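PDB 5LUR: avidin from Gallus gallus, which binds biotin as the natural protein and, in this engineered variant, holds progesterone in its binding site. Local coordinates for residues Thr99-Arg104 with Gly120-Thr125. The protein carries 12 engineered substitutions. Numbering follows the deposited sequence.
Sequences TMWLLR and GYNIFT. Engineered in segment 120-125: Y121 (natural residue Ile). With STR (progesterone), chain C.
The indole of W101 lies flat over the backbone of G120 on the neighbouring strand, with progesterone against its opposite face. G120 CA sits 3.6 Å from the centroid of the six-membered ring, a CH-pi contact 23° off the ring normal, and a side chain at this position would run into the ring. With CG between its own backbone N and carbonyl carbon (chi1 54°), W101 folds its ring across the partner strand. The indole makes a weak, bent hydrogen bond to Y121 O. W101 NE1 also lies 3.0 Å from progesterone O20, which N122 ND2 approaches too. Cut back to an alanine here, the indole would no longer cover G120, and ring D of the steroid would probably lose its flat support. The strands pair antiparallel: W101 and G120 exchange two backbone bonds, as do T99 and N122. Small and beta-branched, T99 suits a strand and adds a hydroxyl bond, T99 OG1 to N122 O at 2.8 Å, so that this carbonyl accepts twice; the same hydroxyl meets the edge of F124. M100 and Y121 form the non-hydrogen-bonded pair on the other face, where flexible M100 brings its CE to 4.1 Å from Y121 CB. Engineered Y121 stacks there on Y121 of a neighbouring subunit. One face turned to the ligand and the other to a neighbouring subunit is characteristic of the eight-stranded antiparallel avidin barrel, whose ligand site lies within it.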
ATOM      1  N   THR A  99     -12.855   0.637  -2.114  1.00 22.20           N
ATOM      2  CA  THR A  99     -11.724   0.716  -3.015  1.00 21.93           C
ATOM      3  C   THR A  99     -10.478   1.115  -2.252  1.00 21.11           C
ATOM      4  O   THR A  99     -10.548   1.779  -1.229  1.00 19.52           O
ATOM      5  CB  THR A  99     -11.943   1.730  -4.189  1.00 21.67           C
ATOM      6  OG1 THR A  99     -11.786   3.088  -3.747  1.00 21.06           O
ATOM      7  CG2 THR A  99     -13.320   1.580  -4.782  1.00 22.03           C
ATOM      8  N   MET A 100      -9.344   0.683  -2.785  1.00 22.07           N
ATOM      9  CA  MET A 100      -8.050   1.233  -2.438  1.00 22.75           C
ATOM     10  C   MET A 100      -7.390   1.639  -3.705  1.00 20.90           C
ATOM     11  O   MET A 100      -7.695   1.083  -4.766  1.00 20.71           O
ATOM     12  CB  MET A 100      -7.211   0.225  -1.677  1.00 25.14           C
ATOM     13  CG  MET A 100      -7.924  -0.172  -0.401  1.00 27.42           C
ATOM     14  SD  MET A 100      -6.834  -0.573   0.926  1.00 31.88           S
ATOM     15  CE  MET A 100      -6.009   0.991   1.226  1.00 30.63           C
ATOM     16  N   TRP A 101      -6.495   2.618  -3.588  1.00 18.95           N
ATOM     17  CA  TRP A 101      -5.867   3.189  -4.742  1.00 18.41           C
ATOM     18  C   TRP A 101      -4.384   3.452  -4.582  1.00 18.11           C
ATOM     19  O   TRP A 101      -3.873   3.542  -3.472  1.00 16.91           O
ATOM     20  CB  TRP A 101      -6.580   4.490  -5.101  1.00 18.90           C
ATOM     21  CG  TRP A 101      -6.711   5.530  -3.995  1.00 17.85           C
ATOM     22  CD1 TRP A 101      -7.825   5.789  -3.273  1.00 17.36           C
ATOM     23  CD2 TRP A 101      -5.713   6.456  -3.538  1.00 17.83           C
ATOM     24  NE1 TRP A 101      -7.603   6.795  -2.382  1.00 17.37           N
ATOM     25  CE2 TRP A 101      -6.316   7.243  -2.524  1.00 18.00           C
ATOM     26  CE3 TRP A 101      -4.369   6.692  -3.868  1.00 17.60           C
ATOM     27  CZ2 TRP A 101      -5.613   8.262  -1.826  1.00 17.65           C
ATOM     28  CZ3 TRP A 101      -3.676   7.684  -3.180  1.00 17.44           C
ATOM     29  CH2 TRP A 101      -4.303   8.455  -2.162  1.00 17.69           C
ATOM     30  N   LEU A 102      -3.706   3.600  -5.721  1.00 18.12           N
ATOM     31  CA  LEU A 102      -2.302   4.036  -5.754  1.00 18.41           C
ATOM     32  C   LEU A 102      -2.186   5.228  -6.661  1.00 17.98           C
ATOM     33  O   LEU A 102      -2.612   5.166  -7.793  1.00 18.34           O
ATOM     34  CB  LEU A 102      -1.384   2.940  -6.282  1.00 18.24           C
ATOM     35  CG  LEU A 102      -1.328   1.683  -5.452  1.00 18.31           C
ATOM     36  CD1 LEU A 102      -0.675   0.578  -6.232  1.00 18.81           C
ATOM     37  CD2 LEU A 102      -0.564   1.955  -4.171  1.00 18.84           C
ATOM     38  N   LEU A 103      -1.598   6.298  -6.169  1.00 18.23           N
ATOM     39  CA  LEU A 103      -1.419   7.483  -6.960  1.00 19.68           C
ATOM     40  C   LEU A 103       0.048   7.649  -7.281  1.00 19.95           C
ATOM     41  O   LEU A 103       0.868   7.852  -6.365  1.00 20.44           O
ATOM     42  CB  LEU A 103      -1.928   8.691  -6.194  1.00 20.82           C
ATOM     43  CG  LEU A 103      -1.452  10.069  -6.638  1.00 20.86           C
ATOM     44  CD1 LEU A 103      -1.840  10.376  -8.062  1.00 21.09           C
ATOM     45  CD2 LEU A 103      -2.061  11.079  -5.689  1.00 21.74           C
ATOM     46  N   ARG A 104       0.357   7.576  -8.577  1.00 20.98           N
ATOM     47  CA  ARG A 104       1.713   7.685  -9.090  1.00 22.21           C
ATOM     48  C   ARG A 104       1.999   9.109  -9.544  1.00 22.70           C
ATOM     49  O   ARG A 104       1.299   9.637 -10.401  1.00 23.22           O
ATOM     50  CB  ARG A 104       1.912   6.739 -10.266  1.00 23.19           C
ATOM     51  CG  ARG A 104       3.268   6.850 -10.944  1.00 24.22           C
ATOM     52  CD  ARG A 104       4.359   6.418  -9.979  1.00 25.68           C
ATOM     53  NE  ARG A 104       5.676   6.917 -10.345  1.00 25.60           N
ATOM     54  CZ  ARG A 104       6.815   6.245 -10.199  1.00 28.09           C
ATOM     55  NH1 ARG A 104       6.842   5.006  -9.705  1.00 29.83           N
ATOM     56  NH2 ARG A 104       7.962   6.809 -10.581  1.00 29.81           N
ATOM     57  N   GLY A 120      -4.091   5.161  -0.708  1.00 24.70           N
ATOM     58  CA  GLY A 120      -5.193   5.528   0.162  1.00 24.95           C
ATOM     59  C   GLY A 120      -6.379   4.648  -0.132  1.00 25.88           C
ATOM     60  O   GLY A 120      -6.226   3.589  -0.744  1.00 25.66           O
ATOM     61  N   TYR A 121      -7.558   5.092   0.300  1.00 28.48           N
ATOM     62  CA  TYR A 121      -8.807   4.317   0.168  1.00 30.31           C
ATOM     63  C   TYR A 121      -9.942   5.260  -0.241  1.00 30.45           C
ATOM     64  O   TYR A 121      -9.821   6.500  -0.126  1.00 29.64           O
ATOM     65  CB  TYR A 121      -9.143   3.591   1.478  1.00 31.93           C
ATOM     66  CG  TYR A 121      -9.506   4.553   2.557  1.00 35.91           C
ATOM     67  CD1 TYR A 121      -8.521   5.209   3.310  1.00 39.32           C
ATOM     68  CD2 TYR A 121     -10.849   4.866   2.800  1.00 40.67           C
ATOM     69  CE1 TYR A 121      -8.873   6.142   4.292  1.00 42.97           C
ATOM     70  CE2 TYR A 121     -11.218   5.799   3.766  1.00 43.66           C
ATOM     71  CZ  TYR A 121     -10.242   6.431   4.511  1.00 44.29           C
ATOM     72  OH  TYR A 121     -10.662   7.347   5.443  1.00 46.99           O
ATOM     73  N   ASN A 122     -11.028   4.670  -0.735  1.00 29.33           N
ATOM     74  CA  ASN A 122     -12.231   5.421  -1.017  1.00 29.13           C
ATOM     75  C   ASN A 122     -13.414   4.526  -0.987  1.00 27.31           C
ATOM     76  O   ASN A 122     -13.348   3.415  -1.494  1.00 25.44           O
ATOM     77  CB  ASN A 122     -12.150   6.061  -2.393  1.00 32.85           C
ATOM     78  CG  ASN A 122     -12.153   7.559  -2.334  1.00 35.76           C
ATOM     79  OD1 ASN A 122     -12.848   8.156  -1.509  1.00 41.94           O
ATOM     80  ND2 ASN A 122     -11.410   8.185  -3.225  1.00 36.80           N
ATOM     81  N   ILE A 123     -14.503   5.031  -0.415  1.00 27.03           N
ATOM     82  CA  ILE A 123     -15.790   4.339  -0.401  1.00 25.88           C
ATOM     83  C   ILE A 123     -16.771   5.130  -1.252  1.00 25.71           C
ATOM     84  O   ILE A 123     -17.020   6.301  -0.958  1.00 25.84           O
ATOM     85  CB  ILE A 123     -16.347   4.267   1.006  1.00 24.83           C
ATOM     86  CG1 ILE A 123     -15.316   3.590   1.906  1.00 26.23           C
ATOM     87  CG2 ILE A 123     -17.683   3.537   1.007  1.00 24.47           C
ATOM     88  CD1 ILE A 123     -15.601   3.688   3.390  1.00 26.24           C
ATOM     89  N   PHE A 124     -17.299   4.500  -2.296  1.00 24.30           N
ATOM     90  CA  PHE A 124     -18.303   5.119  -3.151  1.00 26.52           C
ATOM     91  C   PHE A 124     -19.722   4.573  -2.943  1.00 26.38           C
ATOM     92  O   PHE A 124     -19.944   3.392  -2.719  1.00 25.50           O
ATOM     93  CB  PHE A 124     -17.959   4.922  -4.626  1.00 28.03           C
ATOM     94  CG  PHE A 124     -16.651   5.524  -5.043  1.00 28.85           C
ATOM     95  CD1 PHE A 124     -15.467   4.802  -4.932  1.00 29.98           C
ATOM     96  CD2 PHE A 124     -16.605   6.799  -5.575  1.00 28.37           C
ATOM     97  CE1 PHE A 124     -14.263   5.347  -5.330  1.00 29.47           C
ATOM     98  CE2 PHE A 124     -15.405   7.345  -5.978  1.00 29.32           C
ATOM     99  CZ  PHE A 124     -14.231   6.621  -5.852  1.00 29.02           C
ATOM    100  N   THR A 125     -20.689   5.452  -3.056  1.00 27.82           N
ATOM    101  CA  THR A 125     -22.091   5.060  -3.036  1.00 30.08           C
ATOM    102  C   THR A 125     -22.759   5.784  -4.183  1.00 32.32           C
ATOM    103  O   THR A 125     -22.198   6.758  -4.718  1.00 30.70           O
ATOM    104  CB  THR A 125     -22.780   5.446  -1.719  1.00 29.45           C
ATOM    105  OG1 THR A 125     -22.634   6.848  -1.512  1.00 29.45           O
ATOM    106  CG2 THR A 125     -22.164   4.707  -0.530  1.00 29.43           C
TER
HETATM  107  C1  STR C 201      -7.705  16.768  -6.703  1.00 65.81           C
HETATM  108  C2  STR C 201      -6.753  17.871  -6.252  1.00 65.45           C
HETATM  109  C3  STR C 201      -5.488  17.933  -7.081  1.00 66.15           C
HETATM  110  O3  STR C 201      -4.841  18.965  -7.082  1.00 66.03           O
HETATM  111  C4  STR C 201      -5.014  16.773  -7.880  1.00 63.28           C
HETATM  112  C5  STR C 201      -5.713  15.619  -7.966  1.00 60.38           C
HETATM  113  C6  STR C 201      -5.047  14.450  -8.679  1.00 54.65           C
HETATM  114  C7  STR C 201      -5.177  13.153  -7.859  1.00 56.55           C
HETATM  115  C8  STR C 201      -6.509  12.931  -7.086  1.00 58.06           C
HETATM  116  C9  STR C 201      -6.956  14.240  -6.335  1.00 60.13           C
HETATM  117  C10 STR C 201      -7.117  15.442  -7.324  1.00 65.69           C
HETATM  118  C11 STR C 201      -8.152  14.029  -5.352  1.00 57.71           C
HETATM  119  C12 STR C 201      -8.076  12.766  -4.480  1.00 56.23           C
HETATM  120  C13 STR C 201      -7.780  11.501  -5.304  1.00 55.98           C
HETATM  121  C14 STR C 201      -6.484  11.711  -6.108  1.00 53.39           C
HETATM  122  C15 STR C 201      -6.142  10.304  -6.594  1.00 45.28           C
HETATM  123  C16 STR C 201      -6.644   9.404  -5.477  1.00 46.64           C
HETATM  124  C17 STR C 201      -7.387  10.292  -4.457  1.00 52.64           C
HETATM  125  C18 STR C 201      -9.001  11.144  -6.197  1.00 56.41           C
HETATM  126  C19 STR C 201      -8.138  15.069  -8.437  1.00 64.74           C
HETATM  127  C20 STR C 201      -8.558   9.699  -3.651  1.00 53.66           C
HETATM  128  O20 STR C 201      -9.173   8.712  -4.044  1.00 51.65           O
HETATM  129  C21 STR C 201      -8.979  10.348  -2.346  1.00 51.24           C